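Local coordinates for L-asparaginase 1 (Escherichia coli, PDB 6NXC), which catalyses the hydrolysis of L-asparagine to L-aspartate and ammonium as an allosteric homotetramer that also binds L-asparagine as an activator, at residues Thr228-Gly240 with Phe249-Tyr262. The protein carries 1 engineered substitution. Residues are numbered along the deposited sequence; the frame is centred on the assembly and turned at random.
Sequences TPQPIGVVTIYPG and FLRQPVKALILRSY. With ASN (asparagine), chain O.
Val235 and Leu259 are paired on neighbouring parallel strands, 232-236 and 256-261, with Leu259 CD2 against Val235 CB; helix 243-250 joins the strands into a beta-alpha-beta unit of the C-terminal domain. A ladder of six backbone hydrogen bonds runs from Lys255 N on Pro231 O to Ile237 N on Arg260 O, with Arg260 N giving a nearly straight bond to Val235 O (174°). Packing is tight where the helix returns over the sheet: Gly233, with no side chain, lets the Phe249 ring come up to its CA, and the ring's CE2 comes within 3.5 Å of Val235 CG2. Val235 CG2 reaches the ring because it stands beside its own backbone N, with CG1 anti to that N (chi1 -178°).

The other face, bearing Ile232, Val234, Ile258 and Arg260, leads to the allosteric asparagine. Arg260 turns at chi3 (55°) and presents NE and NH2 together to the carboxylate oxygen O of the bound asparagine, with NE 2.7 Å from it. Thr236 OG1 accepts a bond from Arg260 NH1 in the guanidinium plane, which fixes the rotation of the group. A methionine in place of Arg260 would probably leave this carboxylate oxygen without its two N-H donors and its charge partner, and Thr236 OG1 without NH1. Glu323, Cys293, Val322 and Thr291 also bind the ligand.

Beyond the C-terminal end of strand 232-236, Ile237 CG2 sits over one face of the Tyr262 ring, 3.9 Å from its centroid. At the start of the strands the contact loosens toward solvent. Pro231 CG rests on Pro253 CB at 3.7 Å. Exposed Lys255 extends past Pro231, and its NZ makes a hydrogen bond of 2.7 Å to a lone pair of Gln230 OE1, in the carbonyl plane.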
loop_
_atom_site.group_PDB
_atom_site.type_symbol
_atom_site.label_atom_id
_atom_site.label_comp_id
_atom_site.label_asym_id
_atom_site.label_seq_id
_atom_site.Cartn_x
_atom_site.Cartn_y
_atom_site.Cartn_z
ATOM N N THR B 228 -17.127 31.868 -12.209
ATOM C CA THR B 228 -16.356 32.935 -12.858
ATOM C C THR B 228 -14.941 32.963 -12.277
ATOM O O THR B 228 -14.703 32.490 -11.133
ATOM C CB THR B 228 -17.029 34.311 -12.724
ATOM O OG1 THR B 228 -17.010 34.614 -11.335
ATOM C CG2 THR B 228 -18.459 34.411 -13.184
ATOM N N PRO B 229 -14.010 33.616 -12.996
ATOM C CA PRO B 229 -12.732 34.019 -12.397
ATOM C C PRO B 229 -12.910 34.857 -11.124
ATOM O O PRO B 229 -13.814 35.677 -10.939
ATOM C CB PRO B 229 -11.990 34.801 -13.455
ATOM C CG PRO B 229 -12.757 34.642 -14.695
ATOM C CD PRO B 229 -14.164 34.217 -14.335
ATOM N N GLN B 230 -12.105 34.517 -10.141
ATOM C CA GLN B 230 -12.190 35.162 -8.810
ATOM C C GLN B 230 -10.764 35.233 -8.319
ATOM O O GLN B 230 -10.068 34.214 -8.478
ATOM C CB GLN B 230 -12.965 34.303 -7.826
ATOM C CG GLN B 230 -14.409 34.059 -8.230
ATOM C CD GLN B 230 -15.252 35.301 -8.076
ATOM O OE1 GLN B 230 -14.829 36.293 -7.454
ATOM N NE2 GLN B 230 -16.472 35.215 -8.561
ATOM N N PRO B 231 -10.286 36.373 -7.754
ATOM C CA PRO B 231 -8.892 36.427 -7.286
ATOM C C PRO B 231 -8.853 35.667 -5.950
ATOM O O PRO B 231 -9.361 36.078 -4.841
ATOM C CB PRO B 231 -8.624 37.929 -7.168
ATOM C CG PRO B 231 -10.010 38.487 -6.800
ATOM C CD PRO B 231 -10.980 37.687 -7.654
ATOM N N ILE B 232 -8.128 34.563 -5.988
ATOM C CA ILE B 232 -7.901 33.698 -4.777
ATOM C C ILE B 232 -6.417 33.417 -4.674
ATOM O O ILE B 232 -5.841 33.006 -5.696
ATOM C CB ILE B 232 -8.661 32.359 -4.926
ATOM C CG1 ILE B 232 -10.145 32.633 -5.170
ATOM C CG2 ILE B 232 -8.411 31.422 -3.722
ATOM C CD1 ILE B 232 -11.017 31.458 -5.530
ATOM N N GLY B 233 -5.846 33.668 -3.519
ATOM C CA GLY B 233 -4.427 33.403 -3.244
ATOM C C GLY B 233 -4.230 32.087 -2.495
ATOM O O GLY B 233 -5.145 31.673 -1.719
ATOM N N VAL B 234 -3.175 31.379 -2.863
ATOM C CA VAL B 234 -2.893 30.055 -2.273
ATOM C C VAL B 234 -1.539 30.208 -1.559
ATOM O O VAL B 234 -0.510 30.273 -2.226
ATOM C CB VAL B 234 -2.867 28.943 -3.348
ATOM C CG1 VAL B 234 -2.489 27.643 -2.701
ATOM C CG2 VAL B 234 -4.219 28.754 -4.058
ATOM N N VAL B 235 -1.591 30.294 -0.225
ATOM C CA VAL B 235 -0.411 30.477 0.640
ATOM C C VAL B 235 0.045 29.168 1.271
ATOM O O VAL B 235 -0.737 28.517 1.828
ATOM C CB VAL B 235 -0.792 31.449 1.740
ATOM C CG1 VAL B 235 0.389 31.725 2.628
ATOM C CG2 VAL B 235 -1.369 32.725 1.174
ATOM N N THR B 236 1.264 28.778 1.014
ATOM C CA THR B 236 1.913 27.648 1.619
ATOM C C THR B 236 2.546 28.178 2.888
ATOM O O THR B 236 3.376 29.094 2.813
ATOM C CB THR B 236 2.902 27.000 0.682
ATOM O OG1 THR B 236 2.086 26.508 -0.399
ATOM C CG2 THR B 236 3.599 25.851 1.420
ATOM N N ILE B 237 2.272 27.548 3.992
ATOM C CA ILE B 237 2.963 27.907 5.248
ATOM C C ILE B 237 4.250 27.123 5.344
ATOM O O ILE B 237 4.281 25.910 5.045
ATOM C CB ILE B 237 2.085 27.569 6.457
ATOM C CG1 ILE B 237 0.701 28.216 6.380
ATOM C CG2 ILE B 237 2.832 27.889 7.724
ATOM C CD1 ILE B 237 0.712 29.722 6.294
ATOM N N TYR B 238 5.350 27.792 5.646
ATOM C CA TYR B 238 6.653 27.141 5.721
ATOM C C TYR B 238 7.529 27.956 6.669
ATOM O O TYR B 238 7.228 29.129 6.879
ATOM C CB TYR B 238 7.314 27.012 4.365
ATOM C CG TYR B 238 7.426 28.303 3.616
ATOM C CD1 TYR B 238 6.383 28.686 2.809
ATOM C CD2 TYR B 238 8.540 29.132 3.729
ATOM C CE1 TYR B 238 6.356 29.933 2.200
ATOM C CE2 TYR B 238 8.586 30.321 3.011
ATOM C CZ TYR B 238 7.453 30.752 2.335
ATOM O OH TYR B 238 7.400 31.947 1.644
ATOM N N PRO B 239 8.626 27.388 7.167
ATOM C CA PRO B 239 9.397 28.105 8.189
ATOM C C PRO B 239 10.058 29.321 7.513
ATOM O O PRO B 239 10.635 29.199 6.421
ATOM C CB PRO B 239 10.373 27.072 8.745
ATOM C CG PRO B 239 9.580 25.748 8.546
ATOM C CD PRO B 239 8.997 25.967 7.163
ATOM N N GLY B 240 9.898 30.454 8.195
ATOM C CA GLY B 240 10.432 31.721 7.679
ATOM C C GLY B 240 9.406 32.517 6.872
ATOM O O GLY B 240 9.704 33.675 6.598
ATOM N N PHE B 249 -1.042 39.904 -0.537
ATOM C CA PHE B 249 -2.329 39.465 -1.155
ATOM C C PHE B 249 -3.469 40.386 -0.791
ATOM O O PHE B 249 -4.447 40.445 -1.567
ATOM C CB PHE B 249 -2.770 38.069 -0.698
ATOM C CG PHE B 249 -1.939 36.967 -1.309
ATOM C CD1 PHE B 249 -2.049 36.667 -2.667
ATOM C CD2 PHE B 249 -1.069 36.209 -0.539
ATOM C CE1 PHE B 249 -1.279 35.662 -3.249
ATOM C CE2 PHE B 249 -0.348 35.182 -1.117
ATOM C CZ PHE B 249 -0.431 34.915 -2.456
ATOM N N LEU B 250 -3.380 41.024 0.375
ATOM C CA LEU B 250 -4.370 42.050 0.757
ATOM C C LEU B 250 -4.362 43.214 -0.263
ATOM O O LEU B 250 -5.411 43.832 -0.357
ATOM C CB LEU B 250 -4.118 42.440 2.216
ATOM C CG LEU B 250 -4.925 41.603 3.200
ATOM C CD1 LEU B 250 -4.537 40.132 3.080
ATOM C CD2 LEU B 250 -4.741 42.107 4.615
ATOM N N ARG B 251 -3.299 43.382 -1.070
ATOM C CA ARG B 251 -3.191 44.272 -2.276
ATOM C C ARG B 251 -3.851 43.662 -3.529
ATOM O O ARG B 251 -3.962 42.445 -3.640
ATOM C CB ARG B 251 -1.735 44.514 -2.701
ATOM C CG ARG B 251 -0.794 44.996 -1.607
ATOM C CD ARG B 251 0.647 44.612 -1.908
ATOM N NE ARG B 251 1.301 45.495 -2.865
ATOM C CZ ARG B 251 2.622 45.627 -3.022
ATOM N NH1 ARG B 251 3.473 44.928 -2.288
ATOM N NH2 ARG B 251 3.093 46.479 -3.915
ATOM N N GLN B 252 -4.256 44.501 -4.483
ATOM C CA GLN B 252 -4.911 44.062 -5.750
ATOM C C GLN B 252 -6.295 43.520 -5.397
ATOM O O GLN B 252 -6.788 43.687 -4.280
ATOM C CB GLN B 252 -4.009 43.064 -6.497
ATOM C CG GLN B 252 -2.639 43.620 -6.921
ATOM C CD GLN B 252 -2.079 43.090 -8.232
ATOM O OE1 GLN B 252 -2.321 41.956 -8.645
ATOM N NE2 GLN B 252 -1.307 43.924 -8.915
ATOM N N PRO B 253 -7.015 42.829 -6.308
ATOM C CA PRO B 253 -8.230 42.147 -5.865
ATOM C C PRO B 253 -7.699 40.871 -5.180
ATOM O O PRO B 253 -6.831 40.222 -5.816
ATOM C CB PRO B 253 -9.018 41.997 -7.186
ATOM C CG PRO B 253 -7.941 41.907 -8.308
ATOM C CD PRO B 253 -6.688 42.545 -7.726
ATOM N N VAL B 254 -7.983 40.583 -3.907
ATOM C CA VAL B 254 -8.067 39.145 -3.457
ATOM C C VAL B 254 -9.351 39.004 -2.675
ATOM O O VAL B 254 -9.655 39.957 -1.916
ATOM C CB VAL B 254 -6.794 38.610 -2.774
ATOM C CG1 VAL B 254 -7.060 37.833 -1.521
ATOM C CG2 VAL B 254 -5.977 37.735 -3.720
ATOM N N LYS B 255 -10.186 38.000 -2.997
ATOM C CA LYS B 255 -11.493 37.743 -2.346
ATOM C C LYS B 255 -11.409 36.610 -1.314
ATOM O O LYS B 255 -12.313 36.453 -0.511
ATOM C CB LYS B 255 -12.532 37.388 -3.384
ATOM C CG LYS B 255 -13.030 38.633 -4.128
ATOM C CD LYS B 255 -14.435 38.463 -4.593
ATOM C CE LYS B 255 -14.661 39.107 -5.934
ATOM N NZ LYS B 255 -15.907 38.573 -6.551
ATOM N N ALA B 256 -10.389 35.745 -1.463
ATOM C CA ALA B 256 -10.257 34.558 -0.607
ATOM C C ALA B 256 -8.790 34.167 -0.587
ATOM O O ALA B 256 -8.051 34.528 -1.474
ATOM C CB ALA B 256 -11.157 33.464 -1.119
ATOM N N LEU B 257 -8.404 33.601 0.512
ATOM C CA LEU B 257 -7.071 33.059 0.700
ATOM C C LEU B 257 -7.239 31.608 1.174
ATOM O O LEU B 257 -7.948 31.368 2.167
ATOM C CB LEU B 257 -6.607 34.004 1.794
ATOM C CG LEU B 257 -5.224 34.540 1.660
ATOM C CD1 LEU B 257 -5.114 35.755 2.558
ATOM C CD2 LEU B 257 -4.338 33.378 2.094
ATOM N N ILE B 258 -6.432 30.695 0.628
ATOM C CA ILE B 258 -6.291 29.285 1.064
ATOM C C ILE B 258 -4.932 29.208 1.711
ATOM O O ILE B 258 -3.961 29.676 1.097
ATOM C CB ILE B 258 -6.417 28.331 -0.122
ATOM C CG1 ILE B 258 -7.789 28.416 -0.776
ATOM C CG2 ILE B 258 -6.106 26.946 0.328
ATOM C CD1 ILE B 258 -7.899 27.573 -2.001
ATOM N N LEU B 259 -4.913 28.792 2.987
ATOM C CA LEU B 259 -3.684 28.550 3.735
ATOM C C LEU B 259 -3.436 27.035 3.699
ATOM O O LEU B 259 -4.262 26.260 4.177
ATOM C CB LEU B 259 -3.813 28.936 5.207
ATOM C CG LEU B 259 -4.269 30.344 5.495
ATOM C CD1 LEU B 259 -4.342 30.554 6.991
ATOM C CD2 LEU B 259 -3.413 31.389 4.839
ATOM N N ARG B 260 -2.324 26.655 3.131
ATOM C CA ARG B 260 -1.821 25.251 3.247
ATOM C C ARG B 260 -1.010 25.146 4.489
ATOM O O ARG B 260 0.179 25.359 4.417
ATOM C CB ARG B 260 -1.063 24.851 2.001
ATOM C CG ARG B 260 -1.812 24.953 0.687
ATOM C CD ARG B 260 -1.085 24.476 -0.566
ATOM N NE ARG B 260 -0.615 23.132 -0.434
ATOM C CZ ARG B 260 0.655 22.744 -0.223
ATOM N NH1 ARG B 260 1.662 23.626 -0.202
ATOM N NH2 ARG B 260 0.893 21.449 -0.070
ATOM N N SER B 261 -1.632 24.844 5.610
ATOM C CA SER B 261 -0.933 24.859 6.919
ATOM C C SER B 261 -0.344 23.507 7.247
ATOM O O SER B 261 -0.612 22.494 6.563
ATOM C CB SER B 261 -1.928 25.180 8.029
ATOM O OG SER B 261 -2.463 26.425 7.790
ATOM N N TYR B 262 0.341 23.465 8.365
ATOM C CA TYR B 262 0.973 22.210 8.832
ATOM C C TYR B 262 -0.067 21.294 9.467
ATOM O O TYR B 262 -0.974 21.728 10.241
ATOM C CB TYR B 262 2.038 22.533 9.879
ATOM C CG TYR B 262 3.122 23.513 9.484
ATOM C CD1 TYR B 262 3.880 23.425 8.349
ATOM C CD2 TYR B 262 3.338 24.598 10.347
ATOM C CE1 TYR B 262 4.901 24.336 8.077
ATOM C CE2 TYR B 262 4.338 25.513 10.093
ATOM C CZ TYR B 262 5.084 25.413 8.916
ATOM O OH TYR B 262 6.136 26.252 8.683
HETATM N N ASN O . -3.338 18.777 0.732
HETATM C CA ASN O . -2.332 18.517 -0.389
HETATM C C ASN O . -1.872 19.866 -0.955
HETATM O O ASN O . -1.935 20.842 -0.094
HETATM C CB ASN O . -2.957 17.616 -1.466
HETATM C CG ASN O . -4.097 18.269 -2.236
HETATM O OD1 ASN O . -4.762 19.143 -1.713
HETATM N ND2 ASN O . -4.256 17.954 -3.500
HETATM O OXT ASN O . -1.475 19.975 -2.214
#